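Local coordinates for hypothetical sugar ABC-transporter sugar binding protein (Arthrobacter globiformis, PDB 7BVT), which probably captures cyclic alpha-maltosyl-(1→6)-maltose outside the cell as the substrate-binding component of a sugar ABC transporter, at residues D69-L74 and P95-I100; P84-G89 and E297-F302. One frame throughout, in Å; residues are numbered along the deposited sequence.

Contact 1: residues D69-L74 and P95-I100; sequences DFLTKL and PQIADI
Leu71 and Leu74, one turn apart on helix 70-80, close on Ile97 of helix 94-100, and with Ile100 these side chains build a mainly apolar contact. The two leucines reach the same branch of the isoleucine: Leu71 CD2 lies 3.7 Å from Ile97 CG1, and Leu74 CD1 comes within 3.8 Å of that same Ile97 CG1. Leu71 meets the branch at about a right angle, whereas Leu74 slants across it. With chi1 at -68°, CG1 of Ile97 stands beside its own backbone N and anti to the carbonyl carbon, which carries the extended CG1-CD1 arm to the two methyls. Were this isoleucine cut back to alanine, Leu71 CD2 and Leu74 CD1 would probably lose their common partner and a gap would open between the helices.

A turn farther on, Ile100 packs against both the side chain and the backbone of Leu74. Its CD1 is 4.2 Å from Leu74 CB, while the other branch presses closer, with Ile100 CG2 3.5 Å from Leu74 O. Beyond this pair, Ile100 also rests on Arg75 and Ala78 farther along helix 70-80.

Polar groups play a minor part, and no hydrogen bond links the segments. Gln96 OE1 sits 4.1 Å from Leu71 CD1, a loose touch at the partly exposed margin. Gln96 NE2 is instead hydrogen-bonded to the carbonyl O of Val92, four residues earlier.

The short helical segments run nearly parallel, 16° apart, with their axes 10.7 Å from each other at closest approach. Leu74 also leans on Trp33 of strand 28-34. Such side-by-side, like-directed helices are characteristic of the alpha/beta sandwich in a solute-binding protein lobe, where successive helices flank a central sheet.

Contact 2: residues P84-G89 and E297-F302; sequences PDIAIG and EQAMVF
Phe302 and Pro84 meet at one end of an antiparallel strand pair that is a signature of type II solute-binding proteins: strand 292-301 enters a sheet of parallel strands and runs against strand 86-90. Five backbone hydrogen bonds join the segments. The straightest is Gln298 N to Gly89 O, 2.9 Å long with an N-H...O angle of 168°. At the Phe302 end, Phe302 N donates to Asp85 O over 2.9 Å, from a position tilted 30° out of the carbonyl plane.

From CB outward, Phe302 follows 84-89. Its CB is 3.6 Å from Pro84 O, and CG lies little farther from that oxygen. The ring stands oblique to the same carbonyl, with CD2 3.3 Å from Pro84 O and the proline CG close by. The next ring atom, CE2, packs 3.9 Å from Ala87 CB, and CZ at the tip reaches Ile97 of helix 94-100.

The face opposite Ala87 and Met300 carries Ile86, Ile88, Ala299 and Val301. Ile86 CG1 lies against Val301 CG2, and Ile88 CG1 against the Ala299 methyl; helix 306-319 packs on Ile86, Ala299 and Val301. Near the glycan, Ile88 CG2 lies 3.7 Å from Glu297 CB and the two side chains meet roughly at right angles. The Glu297 side chain lies about 5 Å from a bound glucose unit, its carboxylate is hydrogen-bonded to Tyr35, Trp36 and Ser138, and the preceding Gly295 and Gly296 line the pocket itself.

On the Ala87 face, Met300 turns at its last torsion (chi3 -87°), which folds its methyl in against the neighbouring strand: CE stops 3.7 Å from Gly89 N.

The centres of contacts 1 and 2 lie 10 Å apart, and their segments alternate along the chain: helix 70-80, strand 86-90 and helix 94-100 follow one another, and strand 292-301 joins them some 200 residues later. Contact 1 belongs to the helices on one face of the sheet, contact 2 to the sheet itself. Between the layers, Phe70 CZ touches Ile88 O at 3.4 Å, Leu74 CD2 meets Pro84 CD at 3.9 Å, and Ile97 CG2 lies 3.7 Å from Met300 SD. Chain segments distant in sequence thus build one lobe, consistent with the two-lobed fold of this family, and Glu297 brings this strand pair near the bound glycan.

Contact 1: residues D69-L74 and P95-I100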
ATOM      1  N   ASP A  69      -5.973   3.260 -17.815  1.00 28.76           N
ATOM      2  CA  ASP A  69      -6.750   2.557 -18.875  1.00 30.09           C
ATOM      3  C   ASP A  69      -6.974   1.075 -18.518  1.00 29.46           C
ATOM      4  O   ASP A  69      -7.637   0.387 -19.248  1.00 27.94           O
ATOM      5  CB  ASP A  69      -6.002   2.642 -20.204  1.00 32.06           C
ATOM      6  CG  ASP A  69      -5.803   4.081 -20.679  1.00 32.91           C
ATOM      7  OD1 ASP A  69      -6.698   4.887 -20.419  1.00 39.41           O
ATOM      8  OD2 ASP A  69      -4.695   4.396 -21.164  1.00 37.80           O
ATOM      9  N   PHE A  70      -6.392   0.584 -17.438  1.00 24.25           N
ATOM     10  CA  PHE A  70      -6.181  -0.887 -17.268  1.00 21.72           C
ATOM     11  C   PHE A  70      -7.512  -1.600 -17.016  1.00 21.15           C
ATOM     12  O   PHE A  70      -7.818  -2.622 -17.663  1.00 20.25           O
ATOM     13  CB  PHE A  70      -5.172  -1.092 -16.124  1.00 21.14           C
ATOM     14  CG  PHE A  70      -4.539  -2.460 -16.072  1.00 21.20           C
ATOM     15  CD1 PHE A  70      -5.226  -3.524 -15.507  1.00 22.14           C
ATOM     16  CD2 PHE A  70      -3.237  -2.664 -16.505  1.00 21.25           C
ATOM     17  CE1 PHE A  70      -4.617  -4.764 -15.391  1.00 21.85           C
ATOM     18  CE2 PHE A  70      -2.646  -3.916 -16.408  1.00 24.62           C
ATOM     19  CZ  PHE A  70      -3.356  -4.972 -15.871  1.00 21.81           C
ATOM     20  N   LEU A  71      -8.329  -1.146 -16.072  1.00 20.70           N
ATOM     21  CA  LEU A  71      -9.604  -1.808 -15.770  1.00 20.53           C
ATOM     22  C   LEU A  71     -10.521  -1.713 -16.989  1.00 22.08           C
ATOM     23  O   LEU A  71     -11.230  -2.679 -17.293  1.00 21.80           O
ATOM     24  CB  LEU A  71     -10.260  -1.189 -14.543  1.00 22.82           C
ATOM     25  CG  LEU A  71      -9.499  -1.483 -13.264  1.00 20.80           C
ATOM     26  CD1 LEU A  71     -10.177  -0.850 -12.091  1.00 23.00           C
ATOM     27  CD2 LEU A  71      -9.362  -2.989 -13.052  1.00 23.51           C
ATOM     28  N   THR A  72     -10.552  -0.554 -17.624  1.00 21.73           N
ATOM     29  CA  THR A  72     -11.463  -0.410 -18.783  1.00 22.57           C
ATOM     30  C   THR A  72     -11.026  -1.363 -19.911  1.00 22.58           C
ATOM     31  O   THR A  72     -11.871  -1.974 -20.531  1.00 24.22           O
ATOM     32  CB  THR A  72     -11.571   1.052 -19.231  1.00 26.95           C
ATOM     33  OG1 THR A  72     -12.138   1.814 -18.157  1.00 30.37           O
ATOM     34  CG2 THR A  72     -12.465   1.179 -20.443  1.00 25.07           C
ATOM     35  N   LYS A  73      -9.743  -1.587 -20.091  1.00 21.23           N
ATOM     36  CA  LYS A  73      -9.270  -2.586 -21.072  1.00 21.09           C
ATOM     37  C   LYS A  73      -9.731  -3.996 -20.663  1.00 22.26           C
ATOM     38  O   LYS A  73     -10.166  -4.800 -21.526  1.00 22.66           O
ATOM     39  CB  LYS A  73      -7.762  -2.488 -21.200  1.00 24.51           C
ATOM     40  CG  LYS A  73      -7.201  -3.440 -22.214  1.00 28.82           C
ATOM     41  CD  LYS A  73      -6.060  -2.967 -22.983  1.00 28.63           C
ATOM     42  CE  LYS A  73      -5.600  -4.100 -23.871  1.00 33.13           C
ATOM     43  NZ  LYS A  73      -5.404  -3.654 -25.261  1.00 32.04           N
ATOM     44  N   LEU A  74      -9.600  -4.345 -19.389  1.00 18.80           N
ATOM     45  CA  LEU A  74     -10.066  -5.689 -18.981  1.00 19.21           C
ATOM     46  C   LEU A  74     -11.570  -5.870 -19.195  1.00 18.92           C
ATOM     47  O   LEU A  74     -11.952  -6.959 -19.646  1.00 19.41           O
ATOM     48  CB  LEU A  74      -9.683  -5.915 -17.528  1.00 16.82           C
ATOM     49  CG  LEU A  74      -8.199  -6.056 -17.258  1.00 17.63           C
ATOM     50  CD1 LEU A  74      -7.981  -6.182 -15.754  1.00 20.33           C
ATOM     51  CD2 LEU A  74      -7.598  -7.232 -17.949  1.00 18.51           C
ATOM     52  N   PRO A  95     -10.438  -7.390  -6.259  1.00 17.91           N
ATOM     53  CA  PRO A  95     -11.831  -7.802  -6.138  1.00 19.38           C
ATOM     54  C   PRO A  95     -12.686  -7.347  -7.311  1.00 18.25           C
ATOM     55  O   PRO A  95     -13.599  -8.069  -7.657  1.00 20.58           O
ATOM     56  CB  PRO A  95     -12.309  -7.133  -4.814  1.00 20.43           C
ATOM     57  CG  PRO A  95     -11.050  -6.769  -4.100  1.00 21.65           C
ATOM     58  CD  PRO A  95     -10.004  -6.512  -5.146  1.00 18.69           C
ATOM     59  N   GLN A  96     -12.330  -6.220  -7.923  1.00 19.29           N
ATOM     60  CA  GLN A  96     -13.062  -5.758  -9.120  1.00 20.48           C
ATOM     61  C   GLN A  96     -12.740  -6.671 -10.297  1.00 18.54           C
ATOM     62  O   GLN A  96     -13.661  -7.032 -11.069  1.00 21.31           O
ATOM     63  CB  GLN A  96     -12.698  -4.310  -9.388  1.00 20.94           C
ATOM     64  CG  GLN A  96     -13.160  -3.402  -8.246  1.00 26.55           C
ATOM     65  CD  GLN A  96     -12.608  -2.027  -8.456  1.00 32.41           C
ATOM     66  OE1 GLN A  96     -13.104  -1.303  -9.315  1.00 32.85           O
ATOM     67  NE2 GLN A  96     -11.569  -1.672  -7.701  1.00 33.52           N
ATOM     68  N   ILE A  97     -11.475  -6.996 -10.466  1.00 19.66           N
ATOM     69  CA  ILE A  97     -11.037  -7.857 -11.600  1.00 18.62           C
ATOM     70  C   ILE A  97     -11.662  -9.244 -11.468  1.00 18.31           C
ATOM     71  O   ILE A  97     -12.071  -9.847 -12.482  1.00 17.71           O
ATOM     72  CB  ILE A  97      -9.500  -7.891 -11.682  1.00 19.35           C
ATOM     73  CG1 ILE A  97      -8.987  -6.498 -12.091  1.00 18.31           C
ATOM     74  CG2 ILE A  97      -9.028  -9.026 -12.612  1.00 19.85           C
ATOM     75  CD1 ILE A  97      -7.530  -6.296 -11.953  1.00 18.54           C
ATOM     76  N   ALA A  98     -11.812  -9.737 -10.245  1.00 19.21           N
ATOM     77  CA  ALA A  98     -12.414 -11.057  -9.991  1.00 19.16           C
ATOM     78  C   ALA A  98     -13.865 -11.092 -10.511  1.00 18.90           C
ATOM     79  O   ALA A  98     -14.367 -12.167 -10.784  1.00 21.78           O
ATOM     80  CB  ALA A  98     -12.318 -11.384  -8.517  1.00 21.59           C
ATOM     81  N   ASP A  99     -14.547  -9.955 -10.599  1.00 20.15           N
ATOM     82  CA  ASP A  99     -15.927  -9.856 -11.135  1.00 22.70           C
ATOM     83  C   ASP A  99     -15.897  -9.640 -12.653  1.00 25.62           C
ATOM     84  O   ASP A  99     -16.953  -9.762 -13.254  1.00 30.40           O
ATOM     85  CB  ASP A  99     -16.714  -8.720 -10.461  1.00 23.84           C
ATOM     86  CG  ASP A  99     -17.167  -9.023  -9.034  1.00 28.13           C
ATOM     87  OD1 ASP A  99     -17.238 -10.215  -8.684  1.00 32.80           O
ATOM     88  OD2 ASP A  99     -17.433  -8.042  -8.278  1.00 33.05           O
ATOM     89  N   ILE A 100     -14.765  -9.268 -13.246  1.00 22.59           N
ATOM     90  CA  ILE A 100     -14.664  -9.002 -14.719  1.00 21.77           C
ATOM     91  C   ILE A 100     -14.519 -10.328 -15.453  1.00 25.07           C
ATOM     92  O   ILE A 100     -15.167 -10.526 -16.499  1.00 25.68           O
ATOM     93  CB  ILE A 100     -13.507  -8.064 -15.042  1.00 22.10           C
ATOM     94  CG1 ILE A 100     -13.785  -6.701 -14.413  1.00 22.69           C
ATOM     95  CG2 ILE A 100     -13.301  -8.046 -16.577  1.00 23.12           C
ATOM     96  CD1 ILE A 100     -12.691  -5.711 -14.557  1.00 24.72           C
TER

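Contact 2: residues P84-G89 and E297-F302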
ATOM      1  N   PRO A  84      -6.121 -11.304 -21.073  1.00 19.36           N
ATOM      2  CA  PRO A  84      -4.750 -11.771 -21.002  1.00 19.69           C
ATOM      3  C   PRO A  84      -4.760 -13.025 -20.114  1.00 18.99           C
ATOM      4  O   PRO A  84      -5.741 -13.315 -19.507  1.00 20.22           O
ATOM      5  CB  PRO A  84      -3.977 -10.644 -20.333  1.00 19.07           C
ATOM      6  CG  PRO A  84      -5.005 -10.059 -19.448  1.00 18.95           C
ATOM      7  CD  PRO A  84      -6.322 -10.123 -20.194  1.00 20.11           C
ATOM      8  N   ASP A  85      -3.670 -13.723 -20.105  1.00 19.02           N
ATOM      9  CA  ASP A  85      -3.551 -14.913 -19.229  1.00 20.11           C
ATOM     10  C   ASP A  85      -3.247 -14.440 -17.805  1.00 18.77           C
ATOM     11  O   ASP A  85      -3.817 -14.980 -16.881  1.00 18.28           O
ATOM     12  CB  ASP A  85      -2.466 -15.845 -19.716  1.00 21.23           C
ATOM     13  CG  ASP A  85      -2.836 -16.342 -21.098  1.00 22.51           C
ATOM     14  OD1 ASP A  85      -4.003 -16.838 -21.237  1.00 24.68           O
ATOM     15  OD2 ASP A  85      -1.973 -16.186 -21.996  1.00 21.01           O
ATOM     16  N   ILE A  86      -2.362 -13.469 -17.663  1.00 16.90           N
ATOM     17  CA  ILE A  86      -1.994 -12.836 -16.369  1.00 16.48           C
ATOM     18  C   ILE A  86      -2.310 -11.338 -16.447  1.00 18.54           C
ATOM     19  O   ILE A  86      -1.815 -10.624 -17.362  1.00 18.56           O
ATOM     20  CB  ILE A  86      -0.528 -13.109 -15.970  1.00 17.28           C
ATOM     21  CG1 ILE A  86      -0.211 -14.604 -15.840  1.00 17.72           C
ATOM     22  CG2 ILE A  86      -0.135 -12.363 -14.726  1.00 17.55           C
ATOM     23  CD1 ILE A  86       1.273 -14.913 -15.731  1.00 17.95           C
ATOM     24  N   ALA A  87      -2.991 -10.813 -15.447  1.00 16.86           N
ATOM     25  CA  ALA A  87      -3.046  -9.356 -15.204  1.00 17.35           C
ATOM     26  C   ALA A  87      -2.277  -9.010 -13.929  1.00 16.80           C
ATOM     27  O   ALA A  87      -2.427  -9.711 -12.925  1.00 17.91           O
ATOM     28  CB  ALA A  87      -4.478  -8.905 -15.048  1.00 18.77           C
ATOM     29  N   ILE A  88      -1.492  -7.962 -13.951  1.00 17.22           N
ATOM     30  CA  ILE A  88      -0.811  -7.466 -12.736  1.00 16.50           C
ATOM     31  C   ILE A  88      -1.399  -6.089 -12.441  1.00 18.93           C
ATOM     32  O   ILE A  88      -1.174  -5.147 -13.217  1.00 20.09           O
ATOM     33  CB  ILE A  88       0.717  -7.480 -12.893  1.00 17.83           C
ATOM     34  CG1 ILE A  88       1.225  -8.883 -13.250  1.00 17.69           C
ATOM     35  CG2 ILE A  88       1.428  -6.917 -11.667  1.00 17.31           C
ATOM     36  CD1 ILE A  88       2.697  -8.993 -13.413  1.00 19.40           C
ATOM     37  N   GLY A  89      -2.129  -5.981 -11.331  1.00 19.33           N
ATOM     38  CA  GLY A  89      -2.914  -4.792 -10.992  1.00 18.39           C
ATOM     39  C   GLY A  89      -2.617  -4.275  -9.615  1.00 17.70           C
ATOM     40  O   GLY A  89      -1.920  -4.927  -8.853  1.00 17.89           O
ATOM     41  N   GLU A 297       1.656  -4.350  -6.269  1.00 15.07           N
ATOM     42  CA  GLU A 297       1.026  -5.057  -7.401  1.00 15.01           C
ATOM     43  C   GLU A 297       0.742  -6.517  -7.078  1.00 15.06           C
ATOM     44  O   GLU A 297       1.574  -7.155  -6.430  1.00 15.83           O
ATOM     45  CB  GLU A 297       1.949  -5.000  -8.601  1.00 16.42           C
ATOM     46  CG  GLU A 297       1.859  -3.655  -9.297  1.00 18.02           C
ATOM     47  CD  GLU A 297       2.506  -2.476  -8.588  1.00 16.90           C
ATOM     48  OE1 GLU A 297       3.693  -2.551  -8.285  1.00 18.73           O
ATOM     49  OE2 GLU A 297       1.788  -1.501  -8.319  1.00 20.47           O
ATOM     50  N   GLN A 298      -0.393  -6.995  -7.558  1.00 16.04           N
ATOM     51  CA  GLN A 298      -0.860  -8.372  -7.364  1.00 15.46           C
ATOM     52  C   GLN A 298      -0.975  -9.014  -8.749  1.00 15.90           C
ATOM     53  O   GLN A 298      -1.519  -8.363  -9.639  1.00 17.23           O
ATOM     54  CB  GLN A 298      -2.238  -8.388  -6.717  1.00 15.30           C
ATOM     55  CG  GLN A 298      -2.437  -7.363  -5.602  1.00 15.11           C
ATOM     56  CD  GLN A 298      -1.459  -7.458  -4.471  1.00 14.64           C
ATOM     57  OE1 GLN A 298      -1.332  -8.508  -3.832  1.00 16.09           O
ATOM     58  NE2 GLN A 298      -0.771  -6.374  -4.159  1.00 15.38           N
ATOM     59  N   ALA A 299      -0.622 -10.294  -8.864  1.00 14.53           N
ATOM     60  CA  ALA A 299      -0.794 -11.013 -10.144  1.00 15.01           C
ATOM     61  C   ALA A 299      -2.041 -11.870 -10.020  1.00 15.83           C
ATOM     62  O   ALA A 299      -2.234 -12.476  -8.962  1.00 15.43           O
ATOM     63  CB  ALA A 299       0.444 -11.820 -10.467  1.00 16.58           C
ATOM     64  N   MET A 300      -2.774 -11.981 -11.091  1.00 15.79           N
ATOM     65  CA  MET A 300      -4.050 -12.731 -11.234  1.00 15.28           C
ATOM     66  C   MET A 300      -3.978 -13.534 -12.544  1.00 16.70           C
ATOM     67  O   MET A 300      -3.484 -12.976 -13.536  1.00 17.25           O
ATOM     68  CB  MET A 300      -5.214 -11.754 -11.299  1.00 15.68           C
ATOM     69  CG  MET A 300      -5.415 -11.022  -9.979  1.00 16.39           C
ATOM     70  SD  MET A 300      -6.254  -9.475 -10.249  1.00 18.83           S
ATOM     71  CE  MET A 300      -4.839  -8.412 -10.586  1.00 18.77           C
ATOM     72  N   VAL A 301      -4.426 -14.777 -12.522  1.00 17.14           N
ATOM     73  CA  VAL A 301      -4.473 -15.659 -13.735  1.00 17.68           C
ATOM     74  C   VAL A 301      -5.922 -15.809 -14.144  1.00 18.12           C
ATOM     75  O   VAL A 301      -6.732 -16.271 -13.328  1.00 17.82           O
ATOM     76  CB  VAL A 301      -3.811 -17.009 -13.477  1.00 16.14           C
ATOM     77  CG1 VAL A 301      -4.039 -17.983 -14.631  1.00 18.28           C
ATOM     78  CG2 VAL A 301      -2.360 -16.882 -13.103  1.00 16.28           C
ATOM     79  N   PHE A 302      -6.293 -15.385 -15.343  1.00 17.07           N
ATOM     80  CA  PHE A 302      -7.660 -15.578 -15.848  1.00 18.71           C
ATOM     81  C   PHE A 302      -7.808 -17.057 -16.271  1.00 21.98           C
ATOM     82  O   PHE A 302      -6.918 -17.591 -16.959  1.00 24.55           O
ATOM     83  CB  PHE A 302      -7.980 -14.654 -17.028  1.00 19.31           C
ATOM     84  CG  PHE A 302      -8.233 -13.235 -16.617  1.00 18.66           C
ATOM     85  CD1 PHE A 302      -9.429 -12.888 -16.013  1.00 19.46           C
ATOM     86  CD2 PHE A 302      -7.246 -12.275 -16.749  1.00 21.11           C
ATOM     87  CE1 PHE A 302      -9.657 -11.581 -15.623  1.00 18.40           C
ATOM     88  CE2 PHE A 302      -7.475 -10.968 -16.334  1.00 19.31           C
ATOM     89  CZ  PHE A 302      -8.671 -10.644 -15.761  1.00 17.57           C
TER